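WZI (Escherichia coli, PDB 2YNK) is an outer-membrane beta-barrel lectin that binds carbohydrate and takes part in assembling the group 1 capsule on the cell surface. Local coordinates at residues E313-W318 and A322-L327; L17-V22 and P286-G291; Y133-V136 and Q141-S144; Q150-G155 and Q194-A199. All coordinates share one frame; numbering follows the deposited sequence.

Contact 1 (E313-W318 and A322-L327). With D12 (dodecane), chain F.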
loop_
_atom_site.group_PDB
_atom_site.type_symbol
_atom_site.label_atom_id
_atom_site.label_comp_id
_atom_site.label_asym_id
_atom_site.label_seq_id
_atom_site.Cartn_x
_atom_site.Cartn_y
_atom_site.Cartn_z
ATOM N N GLU A 313 2.418 -9.806 -13.380
ATOM C CA GLU A 313 0.960 -9.663 -13.276
ATOM C C GLU A 313 0.297 -9.715 -14.645
ATOM O O GLU A 313 0.894 -9.326 -15.650
ATOM C CB GLU A 313 0.579 -8.359 -12.566
ATOM C CG GLU A 313 1.287 -7.118 -13.094
ATOM C CD GLU A 313 0.788 -5.825 -12.469
ATOM O OE1 GLU A 313 -0.439 -5.580 -12.488
ATOM O OE2 GLU A 313 1.631 -5.047 -11.962
ATOM N N GLY A 314 -0.940 -10.211 -14.664
ATOM C CA GLY A 314 -1.755 -10.251 -15.868
ATOM C C GLY A 314 -3.180 -9.817 -15.589
ATOM O O GLY A 314 -3.649 -9.883 -14.450
ATOM N N HIS A 315 -3.865 -9.375 -16.640
ATOM C CA HIS A 315 -5.199 -8.799 -16.526
ATOM C C HIS A 315 -5.979 -9.125 -17.775
ATOM O O HIS A 315 -5.589 -8.743 -18.867
ATOM C CB HIS A 315 -5.090 -7.292 -16.350
ATOM C CG HIS A 315 -4.241 -6.875 -15.172
ATOM N ND1 HIS A 315 -4.734 -6.761 -13.931
ATOM C CD2 HIS A 315 -2.894 -6.543 -15.088
ATOM C CE1 HIS A 315 -3.759 -6.371 -13.094
ATOM N NE2 HIS A 315 -2.634 -6.239 -13.802
ATOM N N HIS A 316 -7.087 -9.839 -17.629
ATOM C CA HIS A 316 -7.768 -10.431 -18.761
ATOM C C HIS A 316 -9.244 -10.190 -18.676
ATOM O O HIS A 316 -9.788 -10.033 -17.589
ATOM C CB HIS A 316 -7.500 -11.931 -18.798
ATOM C CG HIS A 316 -6.035 -12.298 -18.743
ATOM N ND1 HIS A 316 -5.209 -12.148 -19.793
ATOM C CD2 HIS A 316 -5.263 -12.838 -17.715
ATOM C CE1 HIS A 316 -3.972 -12.564 -19.458
ATOM N NE2 HIS A 316 -4.008 -12.986 -18.188
ATOM N N GLY A 317 -9.902 -10.139 -19.837
ATOM C CA GLY A 317 -11.365 -10.104 -19.911
ATOM C C GLY A 317 -11.867 -11.489 -20.266
ATOM O O GLY A 317 -11.177 -12.227 -20.968
ATOM N N TRP A 318 -13.042 -11.866 -19.766
ATOM C CA TRP A 318 -13.625 -13.159 -20.102
ATOM C C TRP A 318 -14.796 -12.911 -21.024
ATOM O O TRP A 318 -14.589 -12.599 -22.203
ATOM C CB TRP A 318 -13.983 -13.927 -18.841
ATOM C CG TRP A 318 -14.080 -15.419 -19.053
ATOM C CD1 TRP A 318 -14.661 -16.093 -20.123
ATOM C CD2 TRP A 318 -13.591 -16.480 -18.157
ATOM N NE1 TRP A 318 -14.563 -17.450 -19.958
ATOM C CE2 TRP A 318 -13.935 -17.750 -18.801
ATOM C CE3 TRP A 318 -12.929 -16.503 -16.933
ATOM C CZ2 TRP A 318 -13.619 -18.972 -18.230
ATOM C CZ3 TRP A 318 -12.615 -17.742 -16.366
ATOM C CH2 TRP A 318 -12.955 -18.945 -17.000
ATOM N N ALA A 322 -13.889 -9.793 -15.637
ATOM C CA ALA A 322 -12.474 -9.434 -15.639
ATOM C C ALA A 322 -11.682 -10.353 -14.705
ATOM O O ALA A 322 -12.177 -10.749 -13.643
ATOM C CB ALA A 322 -12.309 -7.987 -15.219
ATOM N N VAL A 323 -10.457 -10.692 -15.108
ATOM C CA VAL A 323 -9.610 -11.577 -14.330
ATOM C C VAL A 323 -8.277 -10.910 -14.046
ATOM O O VAL A 323 -7.610 -10.449 -14.967
ATOM C CB VAL A 323 -9.392 -12.923 -15.038
ATOM C CG1 VAL A 323 -8.372 -13.769 -14.288
ATOM C CG2 VAL A 323 -10.708 -13.670 -15.135
ATOM N N ASN A 324 -7.918 -10.864 -12.754
ATOM C CA ASN A 324 -6.661 -10.277 -12.261
ATOM C C ASN A 324 -5.809 -11.357 -11.634
ATOM O O ASN A 324 -6.316 -12.148 -10.845
ATOM C CB ASN A 324 -6.940 -9.262 -11.161
ATOM C CG ASN A 324 -7.364 -7.921 -11.683
ATOM O OD1 ASN A 324 -6.553 -7.169 -12.207
ATOM N ND2 ASN A 324 -8.633 -7.585 -11.488
ATOM N N TRP A 325 -4.521 -11.385 -11.945
ATOM C CA TRP A 325 -3.623 -12.305 -11.264
ATOM C C TRP A 325 -2.243 -11.752 -11.130
ATOM O O TRP A 325 -1.801 -10.956 -11.960
ATOM C CB TRP A 325 -3.584 -13.653 -11.972
ATOM C CG TRP A 325 -2.906 -13.608 -13.318
ATOM C CD1 TRP A 325 -3.499 -13.430 -14.565
ATOM C CD2 TRP A 325 -1.472 -13.741 -13.598
ATOM N NE1 TRP A 325 -2.559 -13.442 -15.559
ATOM C CE2 TRP A 325 -1.327 -13.620 -15.053
ATOM C CE3 TRP A 325 -0.340 -13.934 -12.823
ATOM C CZ2 TRP A 325 -0.093 -13.695 -15.676
ATOM C CZ3 TRP A 325 0.900 -14.008 -13.465
ATOM C CH2 TRP A 325 1.017 -13.893 -14.857
ATOM N N TYR A 326 -1.551 -12.160 -10.071
ATOM C CA TYR A 326 -0.147 -11.814 -9.916
ATOM C C TYR A 326 0.631 -12.959 -9.280
ATOM O O TYR A 326 0.067 -13.796 -8.576
ATOM C CB TYR A 326 0.022 -10.501 -9.129
ATOM C CG TYR A 326 -0.371 -10.570 -7.670
ATOM C CD1 TYR A 326 0.366 -11.333 -6.767
ATOM C CD2 TYR A 326 -1.453 -9.855 -7.180
ATOM C CE1 TYR A 326 0.022 -11.403 -5.434
ATOM C CE2 TYR A 326 -1.802 -9.918 -5.844
ATOM C CZ TYR A 326 -1.059 -10.699 -4.975
ATOM O OH TYR A 326 -1.392 -10.786 -3.637
ATOM N N LEU A 327 1.925 -12.999 -9.560
ATOM C CA LEU A 327 2.835 -13.923 -8.901
ATOM C C LEU A 327 4.011 -13.079 -8.439
ATOM O O LEU A 327 4.620 -12.374 -9.246
ATOM C CB LEU A 327 3.280 -15.033 -9.851
ATOM C CG LEU A 327 4.051 -16.196 -9.215
ATOM C CD1 LEU A 327 3.300 -16.760 -8.016
ATOM C CD2 LEU A 327 4.335 -17.307 -10.222
HETATM C C1 D12 F . -17.593 -16.189 -17.376
HETATM C C2 D12 F . -16.741 -17.120 -16.531
HETATM C C3 D12 F . -17.396 -17.435 -15.181
HETATM C C4 D12 F . -16.715 -18.604 -14.459
HETATM C C5 D12 F . -16.249 -18.249 -13.041
HETATM C C6 D12 F . -16.004 -19.481 -12.158
HETATM C C7 D12 F . -14.660 -19.467 -11.414
HETATM C C8 D12 F . -14.706 -18.743 -10.065
HETATM C C9 D12 F . -14.279 -19.647 -8.905
HETATM C C10 D12 F . -14.238 -18.875 -7.583
HETATM C C11 D12 F . -13.707 -19.722 -6.423
HETATM C C12 D12 F . -13.417 -18.876 -5.199
#
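Gly-314 and Trp-325 form one hydrogen-bonded antiparallel pair and His-316 and Val-323 the next; the axes of strands 313-317 and 322-327 run at 168° to each other. Four backbone bonds cross, among them Gly-314 N to Trp-325 O at 2.9 Å. The non-hydrogen-bonded pairs, such as Glu-313 with Tyr-326, put their side chains on the other face of the sheet. There the His-315 ring is held at both nitrogens. ND1 donates a bent hydrogen bond to Asn-324 OD1, with ring and amide planes 80° apart, while NE2 points almost straight at Glu-313 OE1, 2.6 Å away. The carboxylate receives it in the ring plane through its anti lone pair, and two in-plane acceptors should fix the ring's rotation. Glu-313 also makes a salt bridge to Lys-276.

This is a beta hairpin of the closed 18-stranded barrel, and helix 8-19 lies against the His-315 and Asn-324 face. On the opposite face Trp-325, with CG wedged between backbone N and carbonyl carbon (chi1 69°), lays its indole over Gly-314: Gly-314 CA sits 3.7 Å from the centroid of its five-membered ring in a CH-pi contact. The same torsion lets Trp-325 NE1 donate a hydrogen bond to His-316 NE2, 3.0 Å away, the rings meeting rim to rim. Near the turn, Trp-318 meets Val-323 CG2 with its edge and presents a face to dodecane, whose C2 lies 3.6 Å from Trp-318 CD2.

Contact 2 (L17-V22 and P286-G291)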
loop_
_atom_site.group_PDB
_atom_site.type_symbol
_atom_site.label_atom_id
_atom_site.label_comp_id
_atom_site.label_asym_id
_atom_site.label_seq_id
_atom_site.Cartn_x
_atom_site.Cartn_y
_atom_site.Cartn_z
ATOM N N LEU A 17 -7.130 -1.779 -16.067
ATOM C CA LEU A 17 -7.276 -0.830 -17.161
ATOM C C LEU A 17 -5.921 -0.347 -17.692
ATOM O O LEU A 17 -5.744 -0.176 -18.904
ATOM C CB LEU A 17 -8.133 0.360 -16.705
ATOM C CG LEU A 17 -9.610 0.029 -16.465
ATOM C CD1 LEU A 17 -10.229 0.997 -15.475
ATOM C CD2 LEU A 17 -10.380 0.032 -17.782
ATOM N N SER A 18 -4.969 -0.143 -16.784
ATOM C CA SER A 18 -3.666 0.421 -17.144
ATOM C C SER A 18 -2.819 -0.570 -17.926
ATOM O O SER A 18 -2.204 -0.212 -18.924
ATOM C CB SER A 18 -2.915 0.891 -15.890
ATOM O OG SER A 18 -1.525 1.051 -16.131
ATOM N N ASP A 19 -2.797 -1.816 -17.474
ATOM C CA ASP A 19 -1.949 -2.832 -18.089
ATOM C C ASP A 19 -2.499 -3.314 -19.424
ATOM O O ASP A 19 -1.771 -3.877 -20.225
ATOM C CB ASP A 19 -1.765 -4.016 -17.137
ATOM C CG ASP A 19 -0.842 -3.696 -15.973
ATOM O OD1 ASP A 19 -0.619 -2.500 -15.676
ATOM O OD2 ASP A 19 -0.332 -4.650 -15.354
ATOM N N ARG A 20 -3.789 -3.096 -19.649
ATOM C CA ARG A 20 -4.418 -3.379 -20.928
ATOM C C ARG A 20 -4.350 -2.182 -21.863
ATOM O O ARG A 20 -4.899 -2.236 -22.949
ATOM C CB ARG A 20 -5.886 -3.753 -20.729
ATOM C CG ARG A 20 -6.103 -5.071 -20.005
ATOM C CD ARG A 20 -7.584 -5.376 -19.859
ATOM N NE ARG A 20 -8.217 -5.606 -21.156
ATOM C CZ ARG A 20 -8.144 -6.736 -21.853
ATOM N NH1 ARG A 20 -7.461 -7.775 -21.392
ATOM N NH2 ARG A 20 -8.759 -6.827 -23.031
ATOM N N GLY A 21 -3.711 -1.094 -21.438
ATOM C CA GLY A 21 -3.561 0.088 -22.282
ATOM C C GLY A 21 -4.797 0.962 -22.455
ATOM O O GLY A 21 -4.760 1.928 -23.211
ATOM N N VAL A 22 -5.884 0.650 -21.762
ATOM C CA VAL A 22 -7.097 1.459 -21.833
ATOM C C VAL A 22 -6.939 2.819 -21.160
ATOM O O VAL A 22 -7.636 3.761 -21.517
ATOM C CB VAL A 22 -8.275 0.748 -21.164
ATOM C CG1 VAL A 22 -9.525 1.614 -21.225
ATOM C CG2 VAL A 22 -8.502 -0.614 -21.803
ATOM N N PRO A 286 -1.687 -8.303 -22.072
ATOM C CA PRO A 286 -2.046 -7.492 -20.925
ATOM C C PRO A 286 -1.362 -8.058 -19.682
ATOM O O PRO A 286 -2.011 -8.524 -18.740
ATOM C CB PRO A 286 -3.555 -7.654 -20.874
ATOM C CG PRO A 286 -3.774 -9.059 -21.324
ATOM C CD PRO A 286 -2.651 -9.400 -22.264
ATOM N N VAL A 287 -0.035 -8.010 -19.728
ATOM C CA VAL A 287 0.829 -8.627 -18.751
ATOM C C VAL A 287 1.910 -7.609 -18.436
ATOM O O VAL A 287 2.324 -6.853 -19.318
ATOM C CB VAL A 287 1.478 -9.904 -19.322
ATOM C CG1 VAL A 287 2.526 -10.460 -18.367
ATOM C CG2 VAL A 287 0.418 -10.949 -19.624
ATOM N N SER A 288 2.345 -7.565 -17.184
ATOM C CA SER A 288 3.457 -6.712 -16.802
ATOM C C SER A 288 4.348 -7.455 -15.848
ATOM O O SER A 288 3.937 -8.438 -15.242
ATOM C CB SER A 288 2.966 -5.440 -16.123
ATOM O OG SER A 288 1.965 -4.798 -16.885
ATOM N N PHE A 289 5.576 -6.986 -15.718
ATOM C CA PHE A 289 6.421 -7.457 -14.646
ATOM C C PHE A 289 7.063 -6.269 -13.945
ATOM O O PHE A 289 7.288 -5.217 -14.555
ATOM C CB PHE A 289 7.435 -8.506 -15.124
ATOM C CG PHE A 289 8.462 -7.998 -16.099
ATOM C CD1 PHE A 289 8.194 -7.968 -17.464
ATOM C CD2 PHE A 289 9.722 -7.608 -15.660
ATOM C CE1 PHE A 289 9.155 -7.524 -18.371
ATOM C CE2 PHE A 289 10.691 -7.169 -16.560
ATOM C CZ PHE A 289 10.408 -7.123 -17.918
ATOM N N TYR A 290 7.308 -6.446 -12.647
ATOM C CA TYR A 290 7.783 -5.376 -11.793
ATOM C C TYR A 290 8.816 -5.868 -10.777
ATOM O O TYR A 290 8.910 -7.060 -10.491
ATOM C CB TYR A 290 6.601 -4.735 -11.073
ATOM C CG TYR A 290 5.713 -5.718 -10.332
ATOM C CD1 TYR A 290 6.047 -6.155 -9.047
ATOM C CD2 TYR A 290 4.541 -6.204 -10.907
ATOM C CE1 TYR A 290 5.250 -7.053 -8.367
ATOM C CE2 TYR A 290 3.732 -7.104 -10.229
ATOM C CZ TYR A 290 4.092 -7.523 -8.952
ATOM O OH TYR A 290 3.306 -8.413 -8.256
ATOM N N GLY A 291 9.579 -4.924 -10.233
ATOM C CA GLY A 291 10.620 -5.215 -9.246
ATOM C C GLY A 291 10.937 -4.029 -8.349
ATOM O O GLY A 291 10.706 -2.876 -8.717
HETATM O O HOH W 1 0.841 -4.457 -19.929
#
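Asp-19 and Ser-288 meet through matching first torsions: each side chain turns its first branch away from its carbonyl carbon and beside its own backbone N (chi1 -73° for Asp-19, -51° for Ser-288). Ser-288 OG thereby donates to Asp-19 OD2 at 2.8 Å. The hydroxyl lies above the carboxylate, 84° out of its plane, so it does not use an in-plane position on the oxygen. The other oxygen, Asp-19 OD1, is engaged by Lys-276 in a salt bridge, which probably offsets the nearby negative charge of Glu-313.

A water supplies a second, backbone link, donating to Asp-19 O at 2.7 Å and to Val-287 O at 2.9 Å. Two carbonyls that could not bond to each other are thus joined across the gap. Alongside, Arg-20 and Pro-286 lie side by side and point the same way, with Arg-20 CG 3.7 Å from Pro-286 CB and the guanidinium NH1 near the proline ring. The polar end of Arg-20 turns to Glu-51 and to the carbonyl of His-315.

Just beyond, Gly-21 has positive phi; Gly-21 N bonds back to Ser-18 O and Val-22 N, weakly, to Leu-17 O, the Schellman motif that ends helix 8-19. The contact therefore sets the C-terminal end of that helix against the start of barrel strand 287-295, with helix 49-65 packed on Leu-17 and strands 268-278 and 306-317 flanking Ser-288.

Contact 3 (Y133-V136 and Q141-S144). With D12 (dodecane), chain D.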
loop_
_atom_site.group_PDB
_atom_site.type_symbol
_atom_site.label_atom_id
_atom_site.label_comp_id
_atom_site.label_asym_id
_atom_site.label_seq_id
_atom_site.Cartn_x
_atom_site.Cartn_y
_atom_site.Cartn_z
ATOM N N TYR A 133 -7.597 12.782 7.763
ATOM C CA TYR A 133 -6.787 13.894 7.275
ATOM C C TYR A 133 -7.652 15.043 6.781
ATOM O O TYR A 133 -8.849 14.884 6.527
ATOM C CB TYR A 133 -5.876 13.438 6.130
ATOM C CG TYR A 133 -6.646 13.060 4.883
ATOM C CD1 TYR A 133 -6.990 14.016 3.925
ATOM C CD2 TYR A 133 -7.052 11.750 4.671
ATOM C CE1 TYR A 133 -7.717 13.669 2.790
ATOM C CE2 TYR A 133 -7.767 11.388 3.543
ATOM C CZ TYR A 133 -8.103 12.351 2.603
ATOM O OH TYR A 133 -8.826 11.973 1.490
ATOM N N GLY A 134 -7.019 16.201 6.653
ATOM C CA GLY A 134 -7.520 17.280 5.817
ATOM C C GLY A 134 -6.420 17.690 4.851
ATOM O O GLY A 134 -5.239 17.662 5.206
ATOM N N ALA A 135 -6.794 18.044 3.623
ATOM C CA ALA A 135 -5.817 18.503 2.629
ATOM C C ALA A 135 -6.326 19.703 1.873
ATOM O O ALA A 135 -7.535 19.888 1.718
ATOM C CB ALA A 135 -5.460 17.390 1.663
ATOM N N VAL A 136 -5.386 20.522 1.410
ATOM C CA VAL A 136 -5.685 21.641 0.527
ATOM C C VAL A 136 -4.805 21.602 -0.722
ATOM O O VAL A 136 -3.688 21.079 -0.685
ATOM C CB VAL A 136 -5.481 22.999 1.228
ATOM C CG1 VAL A 136 -6.530 23.200 2.305
ATOM C CG2 VAL A 136 -4.067 23.127 1.776
ATOM N N GLN A 141 -0.303 21.327 -6.196
ATOM C CA GLN A 141 0.244 20.513 -5.116
ATOM C C GLN A 141 -0.807 20.290 -4.039
ATOM O O GLN A 141 -1.535 21.209 -3.667
ATOM C CB GLN A 141 1.504 21.144 -4.507
ATOM C CG GLN A 141 2.503 21.696 -5.514
ATOM C CD GLN A 141 2.708 20.791 -6.719
ATOM O OE1 GLN A 141 2.978 19.600 -6.579
ATOM N NE2 GLN A 141 2.582 21.359 -7.915
ATOM N N TRP A 142 -0.884 19.054 -3.561
ATOM C CA TRP A 142 -1.718 18.708 -2.416
ATOM C C TRP A 142 -0.906 18.688 -1.139
ATOM O O TRP A 142 0.076 17.946 -1.034
ATOM C CB TRP A 142 -2.329 17.337 -2.620
ATOM C CG TRP A 142 -3.600 17.343 -3.407
ATOM C CD1 TRP A 142 -3.822 16.808 -4.668
ATOM C CD2 TRP A 142 -4.887 17.890 -2.987
ATOM N NE1 TRP A 142 -5.129 16.982 -5.044
ATOM C CE2 TRP A 142 -5.819 17.634 -4.085
ATOM C CE3 TRP A 142 -5.343 18.541 -1.856
ATOM C CZ2 TRP A 142 -7.141 18.027 -4.028
ATOM C CZ3 TRP A 142 -6.681 18.938 -1.812
ATOM C CH2 TRP A 142 -7.560 18.680 -2.874
ATOM N N LEU A 143 -1.311 19.504 -0.170
ATOM C CA LEU A 143 -0.696 19.515 1.148
ATOM C C LEU A 143 -1.672 18.911 2.132
ATOM O O LEU A 143 -2.828 19.327 2.196
ATOM C CB LEU A 143 -0.342 20.936 1.582
ATOM C CG LEU A 143 0.356 21.061 2.949
ATOM C CD1 LEU A 143 1.578 20.153 3.046
ATOM C CD2 LEU A 143 0.732 22.514 3.214
ATOM N N SER A 144 -1.197 17.946 2.911
ATOM C CA SER A 144 -2.064 17.156 3.770
ATOM C C SER A 144 -1.569 17.058 5.219
ATOM O O SER A 144 -0.369 16.982 5.463
ATOM C CB SER A 144 -2.147 15.760 3.191
ATOM O OG SER A 144 -3.014 14.979 3.976
HETATM C C1 D12 D . -15.455 24.473 2.203
HETATM C C2 D12 D . -13.961 24.598 2.451
HETATM C C3 D12 D . -13.449 23.617 3.519
HETATM C C4 D12 D . -11.915 23.569 3.560
HETATM C C5 D12 D . -11.357 22.902 4.826
HETATM C C6 D12 D . -9.899 22.453 4.650
HETATM C C7 D12 D . -9.033 22.721 5.881
HETATM C C8 D12 D . -8.003 21.622 6.177
HETATM C C9 D12 D . -6.636 21.896 5.543
HETATM C C10 D12 D . -5.478 21.228 6.292
HETATM C C11 D12 D . -4.277 20.998 5.369
HETATM C C12 D12 D . -2.941 21.137 6.075
#
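Trp-142 reaches across to the neighbouring strand with the six-membered side of its indole, bringing CE3 to 3.7 Å from Ala-135 CB and 3.2 Å from Val-136 O. Its CG lies opposite the carbonyl carbon (chi1 -86°), which carries the indole across toward Val-136; both atoms approach obliquely, and Val-136 N lies at the ring's edge. The indole NE1 points away to Glu-35. On the same face Ala-135 CB and Ser-144 CB stand 4.0 Å apart as a non-hydrogen-bonded pair, and Ser-144 OG comes near Tyr-133 CB.

Val-136 and Leu-143 occupy the opposite face. Val-136 CG2 lies 4.3 Å from Leu-143 CB, while the CG1 branch goes to a dodecane, 3.5 Å from C9. Between them the backbone closes a hydrogen-bonded pair: Val-136 N to Leu-143 O and Leu-143 N to Val-136 O, both 2.9 Å. Segments 133-136 and 141-144, of the beta hairpin formed by strands 127-138 and 141-145, run at 149°.

Gly-134 adds only backbone beneath the alkane, its O 3.5 Å from dodecane C11. Polar backbone atoms are spent on the strand pairing while hydrocarbon branches meet the alkane, consistent with a lipid-facing outer wall of the barrel.

Contact 4 (Q150-G155 and Q194-A199). With HEX (hexane), chain S.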
loop_
_atom_site.group_PDB
_atom_site.type_symbol
_atom_site.label_atom_id
_atom_site.label_comp_id
_atom_site.label_asym_id
_atom_site.label_seq_id
_atom_site.Cartn_x
_atom_site.Cartn_y
_atom_site.Cartn_z
ATOM N N GLN A 150 0.294 5.236 3.305
ATOM C CA GLN A 150 0.938 5.309 1.992
ATOM C C GLN A 150 1.157 3.917 1.417
ATOM O O GLN A 150 0.963 2.896 2.110
ATOM C CB GLN A 150 2.292 6.011 2.100
ATOM C CG GLN A 150 2.232 7.488 2.441
ATOM C CD GLN A 150 3.474 7.954 3.182
ATOM O OE1 GLN A 150 3.765 7.494 4.297
ATOM N NE2 GLN A 150 4.204 8.883 2.577
ATOM N N TRP A 151 1.553 3.893 0.144
ATOM C CA TRP A 151 2.127 2.701 -0.465
ATOM C C TRP A 151 3.152 3.104 -1.458
ATOM O O TRP A 151 2.845 3.842 -2.398
ATOM C CB TRP A 151 1.068 1.871 -1.142
ATOM C CG TRP A 151 1.542 0.531 -1.634
ATOM C CD1 TRP A 151 2.113 0.230 -2.865
ATOM C CD2 TRP A 151 1.470 -0.748 -0.926
ATOM N NE1 TRP A 151 2.390 -1.111 -2.963
ATOM C CE2 TRP A 151 2.028 -1.752 -1.828
ATOM C CE3 TRP A 151 1.013 -1.146 0.323
ATOM C CZ2 TRP A 151 2.111 -3.088 -1.473
ATOM C CZ3 TRP A 151 1.096 -2.498 0.664
ATOM C CH2 TRP A 151 1.626 -3.440 -0.215
ATOM N N TRP A 152 4.382 2.629 -1.263
ATOM C CA TRP A 152 5.494 2.970 -2.155
ATOM C C TRP A 152 5.987 1.783 -2.948
ATOM O O TRP A 152 6.750 0.946 -2.441
ATOM C CB TRP A 152 6.626 3.586 -1.354
ATOM C CG TRP A 152 6.379 5.022 -0.981
ATOM C CD1 TRP A 152 5.195 5.749 -1.083
ATOM C CD2 TRP A 152 7.337 5.950 -0.389
ATOM N NE1 TRP A 152 5.366 7.025 -0.623
ATOM C CE2 TRP A 152 6.626 7.212 -0.207
ATOM C CE3 TRP A 152 8.662 5.863 -0.004
ATOM C CZ2 TRP A 152 7.237 8.321 0.322
ATOM C CZ3 TRP A 152 9.275 6.989 0.526
ATOM C CH2 TRP A 152 8.579 8.189 0.688
ATOM N N GLY A 153 5.547 1.706 -4.208
ATOM C CA GLY A 153 6.061 0.720 -5.145
ATOM C C GLY A 153 4.995 -0.101 -5.829
ATOM O O GLY A 153 3.819 0.016 -5.512
ATOM N N PRO A 154 5.410 -0.960 -6.768
ATOM C CA PRO A 154 4.496 -1.679 -7.637
ATOM C C PRO A 154 4.022 -3.016 -7.095
ATOM O O PRO A 154 3.220 -3.693 -7.746
ATOM C CB PRO A 154 5.339 -1.904 -8.885
ATOM C CG PRO A 154 6.720 -2.068 -8.352
ATOM C CD PRO A 154 6.815 -1.256 -7.093
ATOM N N GLY A 155 4.493 -3.394 -5.915
ATOM C CA GLY A 155 4.152 -4.685 -5.355
ATOM C C GLY A 155 2.715 -4.725 -4.907
ATOM O O GLY A 155 2.127 -3.685 -4.602
ATOM N N GLN A 194 5.950 12.051 -10.792
ATOM C CA GLN A 194 5.312 12.364 -9.524
ATOM C C GLN A 194 6.297 12.311 -8.361
ATOM O O GLN A 194 7.220 11.479 -8.335
ATOM C CB GLN A 194 4.157 11.398 -9.269
ATOM C CG GLN A 194 3.576 11.407 -7.857
ATOM C CD GLN A 194 2.881 12.710 -7.486
ATOM O OE1 GLN A 194 3.462 13.795 -7.579
ATOM N NE2 GLN A 194 1.638 12.601 -7.026
ATOM N N TYR A 195 6.086 13.216 -7.407
ATOM C CA TYR A 195 6.834 13.223 -6.177
ATOM C C TYR A 195 5.878 13.009 -5.014
ATOM O O TYR A 195 4.700 13.364 -5.074
ATOM C CB TYR A 195 7.605 14.538 -6.015
ATOM C CG TYR A 195 6.761 15.707 -5.564
ATOM C CD1 TYR A 195 6.100 16.508 -6.484
ATOM C CD2 TYR A 195 6.626 16.017 -4.213
ATOM C CE1 TYR A 195 5.325 17.580 -6.077
ATOM C CE2 TYR A 195 5.850 17.086 -3.796
ATOM C CZ TYR A 195 5.196 17.862 -4.732
ATOM O OH TYR A 195 4.425 18.926 -4.319
ATOM N N GLN A 196 6.397 12.404 -3.954
ATOM C CA GLN A 196 5.721 12.420 -2.662
ATOM C C GLN A 196 6.752 12.713 -1.596
ATOM O O GLN A 196 7.806 12.080 -1.551
ATOM C CB GLN A 196 5.023 11.090 -2.378
ATOM C CG GLN A 196 3.997 11.179 -1.259
ATOM C CD GLN A 196 3.428 9.832 -0.892
ATOM O OE1 GLN A 196 3.958 9.135 -0.020
ATOM N NE2 GLN A 196 2.359 9.443 -1.563
ATOM N N ILE A 197 6.468 13.692 -0.751
ATOM C CA ILE A 197 7.326 13.960 0.395
ATOM C C ILE A 197 6.461 13.815 1.625
ATOM O O ILE A 197 5.285 14.171 1.588
ATOM C CB ILE A 197 7.991 15.353 0.322
ATOM C CG1 ILE A 197 6.953 16.476 0.366
ATOM C CG2 ILE A 197 8.821 15.476 -0.951
ATOM C CD1 ILE A 197 7.540 17.849 0.109
ATOM N N SER A 198 7.023 13.252 2.695
ATOM C CA SER A 198 6.307 13.178 3.979
ATOM C C SER A 198 7.223 13.310 5.188
ATOM O O SER A 198 8.357 12.801 5.193
ATOM C CB SER A 198 5.478 11.888 4.087
ATOM O OG SER A 198 6.286 10.726 4.018
ATOM N N ALA A 199 6.716 14.019 6.197
ATOM C CA ALA A 199 7.349 14.092 7.524
ATOM C C ALA A 199 6.325 13.657 8.573
ATOM O O ALA A 199 5.247 14.239 8.666
ATOM C CB ALA A 199 7.857 15.495 7.806
HETATM C C1 HEX S . 8.978 19.671 -4.252
HETATM C C2 HEX S . 7.848 20.481 -4.869
HETATM C C3 HEX S . 7.842 20.421 -6.401
HETATM C C4 HEX S . 7.132 21.646 -6.977
HETATM C C5 HEX S . 7.172 21.718 -8.504
HETATM C C6 HEX S . 6.671 23.069 -8.982
#
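Gln-196 OE1 accepts two hydrogen bonds, from Gln-150 NE2 and Trp-152 NE1, each at 2.6 Å. The donors arrive from opposite faces of the Gln-196 amide, each well out of its plane and off the lone pairs, by 36° for Gln-150 and 55° for Trp-152. The indole meets the oxygen within its own ring plane, so for this bond the departure from planarity is on the acceptor side. Gln-196 reaches this point on an extended chain, with CG anti to the backbone N (chi1 -164°) and the next torsion also anti.

The Gln-150 amide, turned only modestly from that of Gln-196, uses its second N-H on Ser-198 OG at 3.1 Å. One NE2 thus serves two acceptors two residues apart on the same strand. The remaining ends are accounted for as well: Gln-150 OE1 accepts from Arg-162, and Gln-196 NE2 donates to Gln-175 and to the carbonyl of Trp-30. With every amide end of the two glutamines engaged in a buried setting, their flips should be fixed.

Tyr-195, just before Gln-196, points to the other side of strand 193-201, where one face of its ring meets a hexane, Tyr-195 CZ lying 3.7 Å from C2. Such a division, polar residues inward and an aromatic ring against alkane outward, is that of an outer-membrane beta-barrel wall, here bonded to the inner segment 150-155, whose strand 151-152 pairs with strand 29-30.

All four contacts reach the closed 18-stranded antiparallel sheet. Contacts 1 and 3 are hairpins within its wall, their centres 34 Å apart, whereas contacts 2 and 4 tie a helix end and an inner segment to barrel strands. The centres of contacts 1 and 2 are 10 Å apart, on neighbouring strands 306-317 and 287-295. Contact 4 touches contact 2 where Pro-154 packs on Tyr-290, and contact 3 where Gln-141 meets Tyr-195. Along the chain, contacts 3 and then 4 are nested in the long loop closed by contact 2, and contact 1 follows. The N-terminal helix is thus anchored to a strand past the middle of the barrel order, while earlier strands and the inner segment lie between.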